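Local coordinates for hydrolase (Burkholderia cenocepacia, PDB 4QKU), which probably hydrolyses fumarylacetoacetate to fumarate and acetoacetate, the last step of phenylalanine and tyrosine breakdown, with the help of metal ions, at residues B[219-224]-B[255-260]; B[261-266]-B[274-279]; B[384-389]-B[404-409]; B[325-330]-B[410-415]; B[149-154]-B[178-183]. One frame throughout, in Å; residues are numbered along the deposited sequence.

Following the chain from the N terminus, interaction 5 closes first: 149-154 and 178-183 pair across a loop that carries helix 154-164. Interaction 1 then joins the neighbouring strands 219-229 and 248-259 of the same sheet, and interaction 2 follows at once, tying helix 260-266 to the short helix 274-277. Interactions 1 and 2 share the sodium ion and the sulfate. The loop closed by interaction 4, between strands 317-327 and 412-421, is the longest, and interaction 3 is nested inside it; none cross. Interaction 3 bonds to interaction 1 through Asp220 and to interaction 4 through the Arg404-Asp411 salt bridge. Interactions 2 and 5 also touch the second subunit.

Interaction 1 of 5, residues B[219-224]-B[255-260]; sequences LDIELE and NDWSAR. With NA (sodium ion), chain H; SO4 (sulfate ion), chain J.
Asp220 and Ser258 form an antiparallel hydrogen-bonded pair, with a nearly straight bond from Ser258 N to Asp220 O (3.1 Å) and a weak, bent return bond from Asp220 N to Ser258 O. Past this pair Asn255 lends its side chain: OD1 accepts from Glu222 N at 3.1 Å, while Asp256 N bonds to Glu222 O. Apolar contact is small: Ile221 CG2 meets Trp257 CZ3 at 3.6 Å.

The salt bridges converge on Arg260, whose bend at chi2 (-56°) turns the guanidinium toward Asp220 and Glu222. Its NE lies 3.0 Å from Asp220 OD2, and NH2 joins NE on that same oxygen. NH2 also reaches Glu222 OE1 (3.1 Å), and NH1 bonds to the sulfate. Asp220 is further held by the backbone N atoms of Leu385 and Leu386.

Sodium is bound by Asp256 OD1 (2.4 Å) and Trp257 O (2.5 Å), with Lys276, Ala279 and Thr280 completing the site. Glu222 OE2, salt-bridged to Lys276, stands only 3.1 Å from Asp256 OD2. Glu224 OE2 also lies near Asp256, while its OE1 accepts from Gly372 N. Acids this close are consistent with the predicted calcium site, where a divalent cation would offset their repulsion.

Interaction 2 of 5, residues B[261-266]-B[274-279]; sequences DIQQWE and NSKGFA. With NA (sodium ion), chain H; SO4 (sulfate ion), chain J.
Glu266, in the last turn of helix 260-266, reaches across a tight connection in the FAH-family domain to the start of the short, weakly bonded helix at about 274-277. Its CG lies between the backbone N and the carbonyl carbon (chi1 77°), and the extended chain beyond brings the carboxylate to Ser275. OE2 accepts from Ser275 N on its syn side (2.9 Å) and from Ser275 OG on its anti side (2.9 Å), both from one face of the carboxylate; Phe273 N is a further donor to it. OE1 receives a weak bond from Asn274 N; the ND2 of Asn274 donates to His355 O of the second subunit. Gln263 CB packs on Ser275 CB at 3.4 Å. Gln263, a predicted substrate-binding residue, takes Arg260 NH1 on OE1 and gives NE2 to sulfate O3 (3.1 Å). Lys276 NZ donates to that same sulfate oxygen and forms a salt bridge with Glu222. Two carbonyls past the helix start face the sodium ion, Lys276 O at 2.5 Å and Ala279 O at 2.3 Å.

Interaction 3 of 5, residues B[384-389]-B[404-409]; sequences SLLELT and RTFIED
Leu385, Leu386 and Thr389 of the short helix 385-388 pack against Thr405, Phe406 and Ile407 of the loop leading into strand 412-421, a mainly apolar contact with no hydrogen bond across it. The Thr405 carbonyl points end-on into the Leu385 side chain, O 3.5 Å from Leu385 CB. Leu385 CD1 meets Ile407 CG1 at 3.9 Å, the two side chains crossing at about a right angle. Phe406 brings the CE1 corner of its ring to the first turn, 3.8 Å from Leu386 N, while Leu386 CD1 touches Phe406 CZ. At the far end Thr389 sends CG2 to Thr405 O (3.6 Å). This leaves OG1 turned back along the helix (chi1 78°), donating to Leu385 O at 3.0 Å and also hydrogen-bonded to Gly392 N. Ser384 is the N-cap, its OG accepting from Glu387 N (3.2 Å) and donating to Glu387 OE2. That carboxylate oxygen also bonds to His156 ND1, the predicted proton acceptor, consistent with the Glu-His pair of the fumarylacetoacetase active site.

Interaction 4 of 5, residues B[325-330]-B[410-415]; sequences TLRAEG and GDELTL
Thr325-Arg327 and Glu412-Thr414 are the facing ends of two antiparallel strands, 317-327 and 412-421; segments 325-327 and 412-415 run at 159° to each other. Thr325 and Thr414 make one hydrogen-bonded pair, Thr325 N to Thr414 O and Thr414 N to Thr325 O. Arg327 and Glu412 make the next, Arg327 N to Glu412 O and Glu412 N to Arg327 O, both 2.9 Å. Between them Leu326 and Leu413, a non-hydrogen-bonded pair, lie side by side on the buried face, Leu326 CB 4.0 Å from Leu413 CD1. This is regular pairing within a second mixed sheet, with strand 424-436 flanking 412-421 on its other edge. On the opposite face a water joins Thr325 OG1 and Thr414 OG1, 2.7 Å from each, and donates to Glu412 O. A second water bridges Arg327 NE to Glu412 OE1, which at 4.4 Å are beyond a salt bridge. Where the strands end, Asp411 OD1 takes a third water (2.6 Å) that accepts from Glu329 N. Asp411 OD2 forms a salt bridge with Arg404.

Interaction 5 of 5, residues B[149-154]-B[178-183]; sequences DFYSSK and MPIGYN
Asp149 and Tyr182, on strands 147-150 and 181-184, pair antiparallel at one edge of the mixed sheet that also holds strands 219-229 and 248-259. Asp149 N gives Tyr182 O a nearly straight bond (2.9 Å), and Tyr182 N returns one to Asp149 O. With CG of Tyr182 between the backbone N and the carbonyl carbon (chi1 68°), its ring lies alongside Asp149, CD1 3.3 Å from Asp149 O and CE1 3.6 Å from Asp149 CB. The Asp149 carboxylate lies close to Glu224 and Asp256, fellow acids of the predicted calcium site. Phe150 projects from the other face and meets Pro179 O with its ring edge, CD1 at 3.4 Å. Tyr151 CB packs on Ile180 CG2 (3.5 Å), and both residues on Leu270 of the second subunit. A water donates to Ile180 O (3.1 Å) and bonds to Ser152 OG, which is also hydrogen-bonded to Gln352 NE2. The Tyr151 ring stands nearly perpendicular to that of His156, close to the sulfate, consistent with its predicted place in the FAH-family substrate pocket.

Interaction 1 of 5, residues B[219-224]-B[255-260]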
# COMPACT_ATOMS: atom_id res chain seq x y z
N LEU B 219 -4.12 5.32 22.98
CA LEU B 219 -3.13 4.62 22.22
C LEU B 219 -3.07 3.14 22.68
O LEU B 219 -3.15 2.84 23.88
CB LEU B 219 -1.77 5.30 22.40
CG LEU B 219 -0.62 4.75 21.58
CD1 LEU B 219 -0.90 4.82 20.11
CD2 LEU B 219 0.64 5.51 21.90
N ASP B 220 -2.97 2.24 21.71
CA ASP B 220 -3.20 0.84 21.94
C ASP B 220 -2.28 0.02 21.05
O ASP B 220 -1.71 0.51 20.08
CB ASP B 220 -4.67 0.49 21.67
CG ASP B 220 -5.11 -0.86 22.29
OD1 ASP B 220 -4.29 -1.53 22.96
OD2 ASP B 220 -6.28 -1.25 22.10
N ILE B 221 -2.10 -1.24 21.45
CA ILE B 221 -1.42 -2.23 20.63
C ILE B 221 -2.44 -3.08 19.96
O ILE B 221 -3.63 -3.02 20.28
CB ILE B 221 -0.51 -3.14 21.47
CG1 ILE B 221 -1.25 -3.77 22.67
CG2 ILE B 221 0.66 -2.33 21.99
CD1 ILE B 221 -1.41 -5.25 22.52
N GLU B 222 -1.98 -3.85 18.98
CA GLU B 222 -2.78 -4.94 18.42
C GLU B 222 -1.87 -6.12 18.15
O GLU B 222 -1.04 -6.07 17.24
CB GLU B 222 -3.48 -4.49 17.14
CG GLU B 222 -4.71 -3.61 17.37
CD GLU B 222 -5.71 -3.68 16.23
OE1 GLU B 222 -6.92 -3.74 16.54
OE2 GLU B 222 -5.28 -3.70 15.04
N LEU B 223 -1.99 -7.14 18.99
CA LEU B 223 -1.26 -8.40 18.80
C LEU B 223 -1.70 -9.16 17.54
O LEU B 223 -2.85 -9.54 17.41
CB LEU B 223 -1.42 -9.31 20.02
CG LEU B 223 -0.92 -10.75 19.89
CD1 LEU B 223 0.58 -10.83 19.63
CD2 LEU B 223 -1.28 -11.49 21.16
N GLU B 224 -0.76 -9.36 16.62
CA GLU B 224 -1.02 -10.01 15.36
C GLU B 224 0.24 -10.72 14.92
O GLU B 224 1.32 -10.49 15.48
CB GLU B 224 -1.37 -8.99 14.23
CG GLU B 224 -2.41 -7.93 14.56
CD GLU B 224 -2.91 -7.20 13.33
OE1 GLU B 224 -2.78 -7.73 12.20
OE2 GLU B 224 -3.48 -6.08 13.48
N ASN B 255 2.74 -5.68 15.46
CA ASN B 255 2.03 -4.83 16.34
C ASN B 255 1.41 -3.74 15.51
O ASN B 255 2.10 -2.86 15.02
CB ASN B 255 2.96 -4.23 17.40
CG ASN B 255 2.19 -3.46 18.47
OD1 ASN B 255 0.98 -3.23 18.35
ND2 ASN B 255 2.90 -3.07 19.52
N ASP B 256 0.09 -3.81 15.36
CA ASP B 256 -0.62 -2.81 14.59
C ASP B 256 -1.08 -1.73 15.52
O ASP B 256 -2.26 -1.69 15.91
CB ASP B 256 -1.80 -3.38 13.83
CG ASP B 256 -2.49 -2.32 12.97
OD1 ASP B 256 -1.85 -1.29 12.65
OD2 ASP B 256 -3.68 -2.48 12.64
N TRP B 257 -0.15 -0.85 15.87
CA TRP B 257 -0.47 0.24 16.78
C TRP B 257 -1.69 0.97 16.31
O TRP B 257 -1.80 1.28 15.12
CB TRP B 257 0.68 1.23 16.85
CG TRP B 257 2.04 0.67 17.18
CD1 TRP B 257 3.04 0.34 16.29
CD2 TRP B 257 2.56 0.42 18.47
NE1 TRP B 257 4.12 -0.11 16.96
CE2 TRP B 257 3.87 -0.05 18.30
CE3 TRP B 257 2.06 0.58 19.76
CZ2 TRP B 257 4.68 -0.37 19.37
CZ3 TRP B 257 2.87 0.28 20.83
CH2 TRP B 257 4.16 -0.21 20.63
N SER B 258 -2.60 1.25 17.23
CA SER B 258 -3.90 1.85 16.92
C SER B 258 -4.23 3.00 17.86
O SER B 258 -4.03 2.89 19.07
CB SER B 258 -4.96 0.78 17.08
OG SER B 258 -4.67 -0.35 16.29
N ALA B 259 -4.70 4.12 17.32
CA ALA B 259 -5.20 5.22 18.14
C ALA B 259 -6.72 5.15 18.18
O ALA B 259 -7.38 5.56 17.22
CB ALA B 259 -4.74 6.55 17.59
N ARG B 260 -7.28 4.66 19.28
CA ARG B 260 -8.71 4.29 19.30
C ARG B 260 -9.65 5.46 19.26
O ARG B 260 -10.74 5.34 18.68
CB ARG B 260 -9.06 3.47 20.53
CG ARG B 260 -8.18 2.25 20.74
CD ARG B 260 -8.20 1.37 19.54
NE ARG B 260 -7.73 0.02 19.80
CZ ARG B 260 -7.75 -0.94 18.88
NH1 ARG B 260 -8.20 -0.66 17.67
NH2 ARG B 260 -7.32 -2.17 19.16
NA NA H . -0.60 0.70 13.06
S SO4 J . -9.89 -3.20 15.18
O1 SO4 J . -10.35 -3.27 13.78
O2 SO4 J . -9.17 -4.44 15.50
O3 SO4 J . -8.97 -2.06 15.39
O4 SO4 J . -11.09 -3.02 16.03

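Interaction 2 of 5, residues B[261-266]-B[274-279]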
# COMPACT_ATOMS: atom_id res chain seq x y z
N ASP B 261 -9.25 6.59 19.81
CA ASP B 261 -10.12 7.77 19.80
C ASP B 261 -10.18 8.42 18.42
O ASP B 261 -11.24 8.89 17.98
CB ASP B 261 -9.78 8.80 20.89
CG ASP B 261 -8.28 8.96 21.16
OD1 ASP B 261 -7.42 8.29 20.53
OD2 ASP B 261 -7.96 9.80 22.03
N ILE B 262 -9.04 8.40 17.73
CA ILE B 262 -8.93 8.88 16.36
C ILE B 262 -9.75 7.98 15.43
O ILE B 262 -10.45 8.46 14.53
CB ILE B 262 -7.46 8.88 15.90
CG1 ILE B 262 -6.64 9.90 16.72
CG2 ILE B 262 -7.36 9.22 14.41
CD1 ILE B 262 -5.13 9.90 16.47
N GLN B 263 -9.65 6.68 15.67
CA GLN B 263 -10.29 5.66 14.86
C GLN B 263 -11.82 5.77 14.87
O GLN B 263 -12.45 5.89 13.80
CB GLN B 263 -9.87 4.31 15.38
CG GLN B 263 -10.33 3.10 14.59
CD GLN B 263 -9.91 1.81 15.26
OE1 GLN B 263 -9.26 1.83 16.32
NE2 GLN B 263 -10.28 0.67 14.68
N GLN B 264 -12.41 5.75 16.06
CA GLN B 264 -13.88 5.79 16.22
C GLN B 264 -14.48 6.93 15.38
O GLN B 264 -15.43 6.72 14.64
CB GLN B 264 -14.30 5.95 17.70
N TRP B 265 -13.84 8.10 15.44
CA TRP B 265 -14.34 9.29 14.74
C TRP B 265 -14.17 9.29 13.20
O TRP B 265 -14.98 9.90 12.51
CB TRP B 265 -13.69 10.56 15.33
CG TRP B 265 -14.06 11.80 14.63
CD1 TRP B 265 -13.22 12.64 13.95
CD2 TRP B 265 -15.37 12.37 14.51
NE1 TRP B 265 -13.92 13.70 13.44
CE2 TRP B 265 -15.25 13.56 13.76
CE3 TRP B 265 -16.65 11.98 14.97
CZ2 TRP B 265 -16.35 14.36 13.45
CZ3 TRP B 265 -17.74 12.79 14.66
CH2 TRP B 265 -17.58 13.96 13.90
N GLU B 266 -13.15 8.60 12.68
CA GLU B 266 -12.80 8.68 11.24
C GLU B 266 -13.32 7.51 10.37
O GLU B 266 -13.48 7.67 9.16
CB GLU B 266 -11.27 8.76 11.09
CG GLU B 266 -10.55 7.42 11.28
CD GLU B 266 -9.07 7.44 10.93
OE1 GLU B 266 -8.55 8.49 10.47
OE2 GLU B 266 -8.41 6.38 11.13
N ASN B 274 -5.83 7.07 9.38
CA ASN B 274 -4.79 7.70 10.22
C ASN B 274 -4.58 6.96 11.53
O ASN B 274 -3.46 6.85 12.01
CB ASN B 274 -5.16 9.12 10.61
CG ASN B 274 -4.97 10.11 9.50
OD1 ASN B 274 -4.30 9.83 8.50
ND2 ASN B 274 -5.55 11.29 9.66
N SER B 275 -5.67 6.46 12.09
CA SER B 275 -5.65 5.79 13.37
C SER B 275 -4.73 4.57 13.36
O SER B 275 -4.34 4.14 14.42
CB SER B 275 -7.05 5.34 13.79
OG SER B 275 -7.49 4.31 12.93
N LYS B 276 -4.40 4.01 12.19
CA LYS B 276 -3.49 2.88 12.13
C LYS B 276 -2.22 3.14 11.32
O LYS B 276 -1.30 2.33 11.36
CB LYS B 276 -4.17 1.62 11.53
CG LYS B 276 -5.57 1.27 12.04
CD LYS B 276 -5.59 0.73 13.46
CE LYS B 276 -6.79 -0.16 13.72
NZ LYS B 276 -6.48 -1.61 13.51
N GLY B 277 -2.15 4.23 10.58
CA GLY B 277 -1.10 4.38 9.59
C GLY B 277 0.12 5.04 10.13
O GLY B 277 1.11 5.13 9.43
N PHE B 278 0.05 5.52 11.36
CA PHE B 278 1.14 6.27 11.96
C PHE B 278 2.35 5.41 12.29
O PHE B 278 3.48 5.89 12.28
CB PHE B 278 0.67 7.06 13.19
CG PHE B 278 0.22 6.21 14.34
CD1 PHE B 278 1.14 5.75 15.28
CD2 PHE B 278 -1.12 5.89 14.51
CE1 PHE B 278 0.72 4.98 16.35
CE2 PHE B 278 -1.52 5.09 15.56
CZ PHE B 278 -0.61 4.67 16.50
N ALA B 279 2.08 4.14 12.58
CA ALA B 279 3.12 3.16 12.80
C ALA B 279 2.58 1.73 12.94
O ALA B 279 1.51 1.48 13.49
CB ALA B 279 3.95 3.52 14.03
NA NA H . -0.60 0.70 13.06
S SO4 J . -9.89 -3.20 15.18
O1 SO4 J . -10.35 -3.27 13.78
O2 SO4 J . -9.17 -4.44 15.50
O3 SO4 J . -8.97 -2.06 15.39
O4 SO4 J . -11.09 -3.02 16.03

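Interaction 3 of 5, residues B[384-389]-B[404-409]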
# COMPACT_ATOMS: atom_id res chain seq x y z
N SER B 384 -5.61 -6.77 22.58
CA SER B 384 -5.44 -5.32 22.67
C SER B 384 -5.89 -4.80 24.01
O SER B 384 -6.64 -5.48 24.70
CB SER B 384 -6.26 -4.64 21.58
OG SER B 384 -7.63 -4.75 21.86
N LEU B 385 -5.45 -3.60 24.40
CA LEU B 385 -5.90 -3.03 25.66
C LEU B 385 -7.36 -2.58 25.59
O LEU B 385 -8.11 -2.68 26.59
CB LEU B 385 -5.00 -1.89 26.11
CG LEU B 385 -3.67 -2.40 26.65
CD1 LEU B 385 -2.58 -1.37 26.52
CD2 LEU B 385 -3.82 -2.82 28.09
N LEU B 386 -7.78 -2.13 24.42
CA LEU B 386 -9.19 -1.85 24.19
C LEU B 386 -10.01 -3.03 24.73
O LEU B 386 -10.97 -2.81 25.49
CB LEU B 386 -9.48 -1.63 22.71
CG LEU B 386 -10.96 -1.46 22.35
CD1 LEU B 386 -11.56 -0.25 23.04
CD2 LEU B 386 -11.16 -1.38 20.84
N GLU B 387 -9.64 -4.25 24.35
CA GLU B 387 -10.35 -5.45 24.81
C GLU B 387 -10.04 -5.78 26.29
O GLU B 387 -10.96 -5.97 27.08
CB GLU B 387 -10.02 -6.65 23.93
CG GLU B 387 -10.59 -6.58 22.52
CD GLU B 387 -9.93 -7.59 21.59
OE1 GLU B 387 -10.44 -8.72 21.45
OE2 GLU B 387 -8.85 -7.27 21.05
N LEU B 388 -8.77 -5.81 26.66
CA LEU B 388 -8.35 -6.18 28.01
C LEU B 388 -8.94 -5.31 29.10
O LEU B 388 -9.30 -5.81 30.13
CB LEU B 388 -6.83 -6.12 28.16
CG LEU B 388 -6.07 -7.16 27.36
CD1 LEU B 388 -4.63 -6.73 27.16
CD2 LEU B 388 -6.14 -8.52 28.05
N THR B 389 -9.05 -4.01 28.84
CA THR B 389 -9.59 -3.09 29.83
C THR B 389 -11.03 -2.69 29.53
O THR B 389 -11.59 -1.82 30.20
CB THR B 389 -8.75 -1.82 29.91
OG1 THR B 389 -9.08 -0.96 28.81
CG2 THR B 389 -7.28 -2.15 29.84
N ARG B 404 -2.83 0.62 34.19
CA ARG B 404 -3.02 1.18 32.87
C ARG B 404 -4.42 0.92 32.36
O ARG B 404 -5.01 -0.14 32.64
CB ARG B 404 -2.05 0.53 31.88
CG ARG B 404 -0.61 1.00 32.00
CD ARG B 404 -0.40 2.46 31.53
NE ARG B 404 1.02 2.81 31.62
CZ ARG B 404 1.65 3.13 32.76
NH1 ARG B 404 0.99 3.19 33.92
NH2 ARG B 404 2.95 3.38 32.74
N THR B 405 -4.95 1.89 31.61
CA THR B 405 -6.00 1.63 30.62
C THR B 405 -5.33 1.57 29.25
O THR B 405 -5.09 0.49 28.74
CB THR B 405 -7.12 2.70 30.64
OG1 THR B 405 -6.53 4.00 30.55
CG2 THR B 405 -7.91 2.61 31.93
N PHE B 406 -5.01 2.71 28.66
CA PHE B 406 -4.27 2.72 27.41
C PHE B 406 -2.81 3.07 27.62
O PHE B 406 -2.41 3.40 28.73
CB PHE B 406 -4.96 3.64 26.41
CG PHE B 406 -6.28 3.11 25.95
CD1 PHE B 406 -6.35 2.20 24.91
CD2 PHE B 406 -7.45 3.49 26.59
CE1 PHE B 406 -7.55 1.68 24.50
CE2 PHE B 406 -8.66 2.97 26.19
CZ PHE B 406 -8.72 2.06 25.14
N ILE B 407 -2.01 3.00 26.57
CA ILE B 407 -0.56 3.16 26.70
C ILE B 407 -0.18 4.60 27.03
O ILE B 407 -0.74 5.57 26.48
CB ILE B 407 0.18 2.76 25.41
CG1 ILE B 407 -0.14 1.32 25.02
CG2 ILE B 407 1.67 2.86 25.59
CD1 ILE B 407 0.09 1.08 23.54
N GLU B 408 0.81 4.72 27.90
CA GLU B 408 1.31 5.99 28.36
C GLU B 408 2.72 6.25 27.82
O GLU B 408 3.51 5.31 27.60
CB GLU B 408 1.26 6.02 29.88
CG GLU B 408 -0.17 6.10 30.38
CD GLU B 408 -0.29 6.13 31.89
OE1 GLU B 408 0.70 6.44 32.58
OE2 GLU B 408 -1.39 5.86 32.41
N ASP B 409 3.04 7.53 27.68
CA ASP B 409 4.33 7.96 27.18
C ASP B 409 5.44 7.26 27.98
O ASP B 409 5.38 7.15 29.21
CB ASP B 409 4.46 9.50 27.27
CG ASP B 409 3.58 10.24 26.24
OD1 ASP B 409 2.87 9.58 25.42
OD2 ASP B 409 3.58 11.50 26.24

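Interaction 4 of 5, residues B[325-330]-B[410-415]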
# COMPACT_ATOMS: atom_id res chain seq x y z
N THR B 325 3.79 -8.04 26.62
CA THR B 325 4.18 -7.38 27.88
C THR B 325 4.18 -5.87 27.74
O THR B 325 4.34 -5.32 26.64
CB THR B 325 5.56 -7.85 28.36
OG1 THR B 325 6.58 -7.28 27.51
CG2 THR B 325 5.66 -9.38 28.33
N LEU B 326 4.01 -5.19 28.87
CA LEU B 326 4.07 -3.73 28.97
C LEU B 326 5.00 -3.37 30.13
O LEU B 326 4.76 -3.81 31.25
CB LEU B 326 2.67 -3.17 29.24
CG LEU B 326 2.45 -1.64 29.18
CD1 LEU B 326 0.97 -1.36 29.07
CD2 LEU B 326 2.98 -0.90 30.40
N ARG B 327 6.02 -2.56 29.87
CA ARG B 327 6.94 -2.07 30.89
C ARG B 327 6.87 -0.54 30.93
O ARG B 327 7.20 0.11 29.96
CB ARG B 327 8.38 -2.52 30.58
CG ARG B 327 9.42 -2.23 31.66
CD ARG B 327 10.86 -2.41 31.16
NE ARG B 327 11.15 -3.80 30.80
CZ ARG B 327 11.67 -4.75 31.61
NH1 ARG B 327 12.00 -4.50 32.88
NH2 ARG B 327 11.87 -5.99 31.14
N ALA B 328 6.46 0.02 32.07
CA ALA B 328 6.50 1.47 32.28
C ALA B 328 7.93 1.94 32.25
O ALA B 328 8.86 1.16 32.49
CB ALA B 328 5.85 1.85 33.60
N GLU B 329 8.13 3.20 31.91
CA GLU B 329 9.46 3.75 31.88
C GLU B 329 10.14 3.58 33.24
O GLU B 329 9.59 3.98 34.27
CB GLU B 329 9.39 5.23 31.51
CG GLU B 329 10.75 5.90 31.37
CD GLU B 329 10.65 7.15 30.53
OE1 GLU B 329 9.79 8.03 30.86
OE2 GLU B 329 11.39 7.25 29.52
N GLY B 330 11.32 2.98 33.22
CA GLY B 330 12.09 2.73 34.42
C GLY B 330 11.65 1.55 35.30
O GLY B 330 12.21 1.38 36.39
N GLY B 410 6.46 6.77 27.27
CA GLY B 410 7.54 6.05 27.93
C GLY B 410 7.32 4.54 28.01
O GLY B 410 8.29 3.80 28.09
N ASP B 411 6.07 4.07 27.97
CA ASP B 411 5.82 2.61 28.07
C ASP B 411 6.47 1.90 26.91
O ASP B 411 6.48 2.42 25.81
CB ASP B 411 4.32 2.27 28.03
CG ASP B 411 3.58 2.70 29.27
OD1 ASP B 411 4.24 3.16 30.24
OD2 ASP B 411 2.32 2.63 29.27
N GLU B 412 6.98 0.70 27.17
CA GLU B 412 7.50 -0.19 26.15
C GLU B 412 6.55 -1.39 26.05
O GLU B 412 6.26 -2.05 27.05
CB GLU B 412 8.92 -0.66 26.49
CG GLU B 412 9.52 -1.55 25.41
CD GLU B 412 11.02 -1.79 25.60
OE1 GLU B 412 11.40 -2.37 26.65
OE2 GLU B 412 11.82 -1.41 24.72
N LEU B 413 6.05 -1.62 24.83
CA LEU B 413 5.17 -2.77 24.51
C LEU B 413 5.94 -3.78 23.72
O LEU B 413 6.59 -3.43 22.73
CB LEU B 413 3.96 -2.32 23.71
CG LEU B 413 2.78 -1.73 24.49
CD1 LEU B 413 2.11 -2.80 25.33
CD2 LEU B 413 3.18 -0.54 25.36
N THR B 414 5.89 -5.03 24.15
CA THR B 414 6.62 -6.10 23.49
C THR B 414 5.69 -7.27 23.11
O THR B 414 4.89 -7.72 23.91
CB THR B 414 7.81 -6.59 24.36
OG1 THR B 414 8.56 -5.45 24.81
CG2 THR B 414 8.74 -7.47 23.56
N LEU B 415 5.82 -7.73 21.89
CA LEU B 415 5.16 -8.96 21.44
C LEU B 415 6.24 -10.01 21.39
O LEU B 415 7.36 -9.73 20.95
CB LEU B 415 4.62 -8.79 20.03
CG LEU B 415 3.22 -8.23 19.79
CD1 LEU B 415 2.94 -6.97 20.60
CD2 LEU B 415 3.03 -7.95 18.30
O HOH W 1 7.44 -4.75 27.21
O HOH W 2 9.83 -4.24 28.20
O HOH W 3 5.94 5.04 31.01

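Interaction 5 of 5, residues B[149-154]-B[178-183]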
# COMPACT_ATOMS: atom_id res chain seq x y z
N ASP B 149 -4.14 -6.13 5.92
CA ASP B 149 -4.40 -6.53 7.27
C ASP B 149 -5.82 -7.10 7.40
O ASP B 149 -6.79 -6.45 7.02
CB ASP B 149 -4.22 -5.35 8.25
CG ASP B 149 -4.11 -5.81 9.71
OD1 ASP B 149 -3.86 -7.00 9.94
OD2 ASP B 149 -4.22 -4.96 10.63
N PHE B 150 -5.90 -8.33 7.94
CA PHE B 150 -7.13 -9.03 8.00
C PHE B 150 -7.82 -8.86 9.34
O PHE B 150 -7.56 -7.92 10.05
CB PHE B 150 -6.92 -10.47 7.59
CG PHE B 150 -6.63 -10.63 6.12
CD1 PHE B 150 -7.66 -10.83 5.23
CD2 PHE B 150 -5.33 -10.53 5.64
CE1 PHE B 150 -7.40 -10.96 3.87
CE2 PHE B 150 -5.06 -10.65 4.28
CZ PHE B 150 -6.11 -10.87 3.40
N TYR B 151 -8.76 -9.73 9.65
CA TYR B 151 -9.63 -9.46 10.79
C TYR B 151 -10.15 -10.78 11.32
O TYR B 151 -11.32 -10.89 11.73
CB TYR B 151 -10.75 -8.54 10.32
CG TYR B 151 -11.44 -7.77 11.38
CD1 TYR B 151 -10.72 -6.93 12.23
CD2 TYR B 151 -12.83 -7.81 11.51
CE1 TYR B 151 -11.34 -6.19 13.22
CE2 TYR B 151 -13.48 -7.07 12.49
CZ TYR B 151 -12.74 -6.27 13.34
OH TYR B 151 -13.34 -5.51 14.35
N SER B 152 -9.27 -11.78 11.37
CA SER B 152 -9.72 -13.19 11.35
C SER B 152 -9.89 -13.89 12.74
O SER B 152 -10.15 -15.11 12.79
CB SER B 152 -8.77 -13.99 10.46
OG SER B 152 -8.81 -13.54 9.12
N SER B 153 -9.73 -13.15 13.84
CA SER B 153 -10.07 -13.70 15.16
C SER B 153 -11.54 -13.46 15.48
O SER B 153 -11.96 -12.32 15.62
CB SER B 153 -9.22 -13.07 16.25
OG SER B 153 -9.62 -13.49 17.55
N LYS B 154 -12.32 -14.52 15.54
CA LYS B 154 -13.75 -14.41 15.86
C LYS B 154 -13.97 -13.66 17.16
O LYS B 154 -14.83 -12.78 17.23
CB LYS B 154 -14.35 -15.81 15.95
CG LYS B 154 -15.86 -15.84 16.19
CD LYS B 154 -16.46 -17.18 15.74
CE LYS B 154 -17.97 -17.15 15.72
NZ LYS B 154 -18.55 -18.39 15.11
N MET B 178 -16.40 -14.65 4.64
CA MET B 178 -15.14 -14.30 4.00
C MET B 178 -14.17 -13.74 5.03
O MET B 178 -14.61 -13.20 6.05
CB MET B 178 -15.38 -13.29 2.88
CG MET B 178 -15.44 -11.87 3.35
SD MET B 178 -15.89 -10.60 2.16
CE MET B 178 -17.65 -10.72 2.25
N PRO B 179 -12.86 -13.88 4.77
CA PRO B 179 -11.87 -13.22 5.59
C PRO B 179 -11.80 -11.73 5.27
O PRO B 179 -10.97 -11.28 4.46
CB PRO B 179 -10.57 -13.95 5.24
CG PRO B 179 -10.78 -14.48 3.89
CD PRO B 179 -12.24 -14.73 3.74
N ILE B 180 -12.71 -10.99 5.90
CA ILE B 180 -12.68 -9.52 5.95
C ILE B 180 -11.25 -8.98 6.09
O ILE B 180 -10.44 -9.50 6.86
CB ILE B 180 -13.60 -9.04 7.12
CG1 ILE B 180 -14.96 -8.64 6.60
CG2 ILE B 180 -13.09 -7.80 7.81
CD1 ILE B 180 -15.66 -9.77 5.91
N GLY B 181 -10.96 -7.93 5.32
CA GLY B 181 -9.63 -7.28 5.34
C GLY B 181 -9.61 -5.91 4.72
O GLY B 181 -10.55 -5.52 4.03
N TYR B 182 -8.55 -5.17 4.97
CA TYR B 182 -8.37 -3.85 4.38
C TYR B 182 -6.89 -3.72 3.97
O TYR B 182 -6.05 -4.55 4.34
CB TYR B 182 -8.82 -2.72 5.32
CG TYR B 182 -7.94 -2.54 6.57
CD1 TYR B 182 -7.96 -3.47 7.59
CD2 TYR B 182 -7.11 -1.44 6.71
CE1 TYR B 182 -7.17 -3.31 8.74
CE2 TYR B 182 -6.30 -1.27 7.85
CZ TYR B 182 -6.32 -2.22 8.87
OH TYR B 182 -5.52 -2.09 10.04
N ASN B 183 -6.62 -2.70 3.17
CA ASN B 183 -5.28 -2.32 2.80
C ASN B 183 -4.68 -1.53 3.97
O ASN B 183 -5.25 -0.53 4.40
CB ASN B 183 -5.30 -1.42 1.56
CG ASN B 183 -5.81 -2.15 0.33
OD1 ASN B 183 -5.41 -3.27 0.06
ND2 ASN B 183 -6.74 -1.53 -0.38
O HOH W 4 -10.94 -12.07 8.43